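Local coordinates for protein erythrocyte binding antigen 140 (Plasmodium falciparum, PDB 4GF2) that probably binds a host receptor on the erythrocyte surface, glycophorin C in a sialic acid-dependent way, during invasion by the malaria parasite, at residues Arg481-Trp486 with Val565-Lys570. The protein carries 3 engineered substitutions. Residues are numbered along the deposited sequence; the frame is centred on the assembly and turned at random.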
loop_
_atom_site.group_PDB
_atom_site.type_symbol
_atom_site.label_atom_id
_atom_site.label_comp_id
_atom_site.label_asym_id
_atom_site.label_seq_id
_atom_site.Cartn_x
_atom_site.Cartn_y
_atom_site.Cartn_z
ATOM N N ARG A 481 -17.556 -8.879 25.998
ATOM C CA ARG A 481 -17.679 -9.813 24.890
ATOM C C ARG A 481 -17.113 -11.165 25.290
ATOM O O ARG A 481 -17.671 -12.207 24.947
ATOM C CB ARG A 481 -16.947 -9.291 23.657
ATOM C CG ARG A 481 -17.386 -7.906 23.215
ATOM C CD ARG A 481 -16.892 -7.593 21.814
ATOM N NE ARG A 481 -15.497 -7.983 21.611
ATOM C CZ ARG A 481 -14.449 -7.169 21.716
ATOM N NH1 ARG A 481 -14.609 -5.888 22.032
ATOM N NH2 ARG A 481 -13.228 -7.640 21.500
ATOM N N TRP A 482 -16.006 -11.143 26.024
ATOM C CA TRP A 482 -15.339 -12.370 26.438
ATOM C C TRP A 482 -16.157 -13.109 27.480
ATOM O O TRP A 482 -16.292 -14.328 27.420
ATOM C CB TRP A 482 -13.946 -12.063 26.988
ATOM C CG TRP A 482 -12.992 -11.632 25.935
ATOM C CD1 TRP A 482 -13.233 -11.555 24.591
ATOM C CD2 TRP A 482 -11.633 -11.223 26.123
ATOM N NE1 TRP A 482 -12.109 -11.120 23.935
ATOM C CE2 TRP A 482 -11.114 -10.910 24.853
ATOM C CE3 TRP A 482 -10.808 -11.091 27.243
ATOM C CZ2 TRP A 482 -9.809 -10.469 24.673
ATOM C CZ3 TRP A 482 -9.513 -10.655 27.061
ATOM C CH2 TRP A 482 -9.024 -10.350 25.787
ATOM N N PHE A 483 -16.693 -12.360 28.438
ATOM C CA PHE A 483 -17.502 -12.934 29.505
ATOM C C PHE A 483 -18.623 -13.787 28.915
ATOM O O PHE A 483 -18.832 -14.929 29.326
ATOM C CB PHE A 483 -18.094 -11.818 30.370
ATOM C CG PHE A 483 -18.744 -12.302 31.641
ATOM C CD1 PHE A 483 -18.544 -13.594 32.103
ATOM C CD2 PHE A 483 -19.562 -11.459 32.373
ATOM C CE1 PHE A 483 -19.145 -14.029 33.270
ATOM C CE2 PHE A 483 -20.164 -11.890 33.539
ATOM C CZ PHE A 483 -19.956 -13.177 33.988
ATOM N N LYS A 484 -19.341 -13.227 27.947
ATOM C CA LYS A 484 -20.408 -13.952 27.267
ATOM C C LYS A 484 -19.854 -15.154 26.505
ATOM O O LYS A 484 -20.454 -16.228 26.508
ATOM C CB LYS A 484 -21.165 -13.028 26.310
ATOM C CG LYS A 484 -21.449 -13.654 24.957
ATOM C CD LYS A 484 -22.398 -12.807 24.124
ATOM C CE LYS A 484 -22.158 -13.012 22.637
ATOM N NZ LYS A 484 -22.163 -14.449 22.249
ATOM N N GLU A 485 -18.712 -14.968 25.846
ATOM C CA GLU A 485 -18.068 -16.055 25.118
ATOM C C GLU A 485 -17.762 -17.200 26.076
ATOM O O GLU A 485 -17.898 -18.373 25.728
ATOM C CB GLU A 485 -16.777 -15.566 24.447
ATOM C CG GLU A 485 -16.126 -16.583 23.509
ATOM C CD GLU A 485 -14.825 -16.079 22.893
ATOM O OE1 GLU A 485 -14.488 -14.890 23.085
ATOM O OE2 GLU A 485 -14.139 -16.874 22.212
ATOM N N TRP A 486 -17.348 -16.848 27.290
ATOM C CA TRP A 486 -17.044 -17.840 28.310
ATOM C C TRP A 486 -18.312 -18.587 28.711
ATOM O O TRP A 486 -18.304 -19.809 28.855
ATOM C CB TRP A 486 -16.418 -17.166 29.532
ATOM C CG TRP A 486 -16.164 -18.103 30.667
ATOM C CD1 TRP A 486 -14.989 -18.717 30.973
ATOM C CD2 TRP A 486 -17.111 -18.531 31.654
ATOM N NE1 TRP A 486 -15.142 -19.503 32.089
ATOM C CE2 TRP A 486 -16.437 -19.406 32.526
ATOM C CE3 TRP A 486 -18.463 -18.261 31.884
ATOM C CZ2 TRP A 486 -17.067 -20.015 33.605
ATOM C CZ3 TRP A 486 -19.088 -18.866 32.958
ATOM C CH2 TRP A 486 -18.390 -19.732 33.804
ATOM N N VAL A 565 -27.251 -12.803 35.338
ATOM C CA VAL A 565 -28.381 -12.472 34.478
ATOM C C VAL A 565 -27.874 -12.081 33.100
ATOM O O VAL A 565 -28.395 -12.533 32.080
ATOM C CB VAL A 565 -29.222 -11.323 35.059
ATOM C CG1 VAL A 565 -30.188 -10.787 34.010
ATOM C CG2 VAL A 565 -29.972 -11.790 36.300
ATOM N N TYR A 566 -26.853 -11.235 33.078
ATOM C CA TYR A 566 -26.214 -10.840 31.832
ATOM C C TYR A 566 -25.838 -12.069 31.011
ATOM O O TYR A 566 -25.998 -12.082 29.790
ATOM C CB TYR A 566 -24.975 -9.995 32.126
ATOM C CG TYR A 566 -24.062 -9.804 30.938
ATOM C CD1 TYR A 566 -24.248 -8.749 30.056
ATOM C CD2 TYR A 566 -23.011 -10.678 30.704
ATOM C CE1 TYR A 566 -23.409 -8.572 28.970
ATOM C CE2 TYR A 566 -22.169 -10.510 29.624
ATOM C CZ TYR A 566 -22.372 -9.457 28.761
ATOM O OH TYR A 566 -21.531 -9.295 27.686
ATOM N N LEU A 567 -25.349 -13.105 31.684
ATOM C CA LEU A 567 -24.963 -14.333 31.001
ATOM C C LEU A 567 -26.173 -15.033 30.392
ATOM O O LEU A 567 -26.209 -15.279 29.188
ATOM C CB LEU A 567 -24.244 -15.287 31.957
ATOM C CG LEU A 567 -22.795 -14.945 32.309
ATOM C CD1 LEU A 567 -22.219 -16.007 33.230
ATOM C CD2 LEU A 567 -21.941 -14.811 31.056
ATOM N N LYS A 568 -27.162 -15.348 31.225
ATOM C CA LYS A 568 -28.343 -16.078 30.768
ATOM C C LYS A 568 -28.985 -15.410 29.555
ATOM O O LYS A 568 -29.597 -16.080 28.725
ATOM C CB LYS A 568 -29.373 -16.208 31.895
ATOM C CG LYS A 568 -29.608 -17.638 32.373
ATOM C CD LYS A 568 -31.078 -18.033 32.266
ATOM C CE LYS A 568 -31.532 -18.132 30.818
ATOM N NZ LYS A 568 -32.966 -18.507 30.696
ATOM N N GLU A 569 -28.843 -14.092 29.454
ATOM C CA GLU A 569 -29.425 -13.349 28.342
ATOM C C GLU A 569 -28.537 -13.377 27.101
ATOM O O GLU A 569 -28.948 -13.861 26.045
ATOM C CB GLU A 569 -29.692 -11.900 28.750
ATOM C CG GLU A 569 -30.819 -11.742 29.759
ATOM C CD GLU A 569 -31.188 -10.292 29.997
ATOM O OE1 GLU A 569 -30.429 -9.405 29.551
ATOM O OE2 GLU A 569 -32.239 -10.038 30.625
ATOM N N LYS A 570 -27.321 -12.855 27.233
ATOM C CA LYS A 570 -26.400 -12.743 26.104
ATOM C C LYS A 570 -25.889 -14.100 25.620
ATOM O O LYS A 570 -25.597 -14.273 24.437
ATOM C CB LYS A 570 -25.215 -11.851 26.478
ATOM C CG LYS A 570 -25.568 -10.380 26.635
ATOM C CD LYS A 570 -25.871 -9.732 25.291
ATOM C CE LYS A 570 -26.099 -8.235 25.434
ATOM N NZ LYS A 570 -26.252 -7.563 24.113
#
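L567 and F483 form the centre of a contact in which two helices, 72° apart in direction, are joined by side-chain packing, with no hydrogen bond between the two segments; just past them, S571 OG hydrogen-bonds the carbonyl O of K484. The L567 side chain meets F483 at about a right angle and lays methyl CD2 over one face of the ring, 3.8 Å from its centroid and 15° off the normal, a CH-pi contact. Its other methyl, CD1, rests near the rim at F483 CZ, 3.7 Å away, and reaches on toward W486, whose CZ3 lies 4.2 Å from it. Y566 CG stands anti to the backbone N, as does that of F483, and the two side chains slide past each other in opposite directions. Their rings are nearly parallel, at 19°, yet displaced so far that they barely overlap: the centroids are 5.8 Å apart, and CE2 of Y566 touches CD2 of F483 at 3.9 Å. The Y566 hydroxyl thereby arrives beside CB of K484 and is held by a hydrogen bond to the carbonyl of L480, earlier on the F483 helix. At the more open margin, K484 crosses K570 at about a right angle, CD lying 3.5 Å from K570 O, while the K570 ammonium turns off to a salt bridge with E557. Segment 481-486 lies in the second Duffy binding domain, and the packing sets the short helix 563-570 against the long helix 478-508. Helix 518-548 adds Q539 against F483 and W486, and Y536 against W486. R481 forms salt bridges to D401 and D404 of helix 388-407 and hydrogen-bonds I476 O.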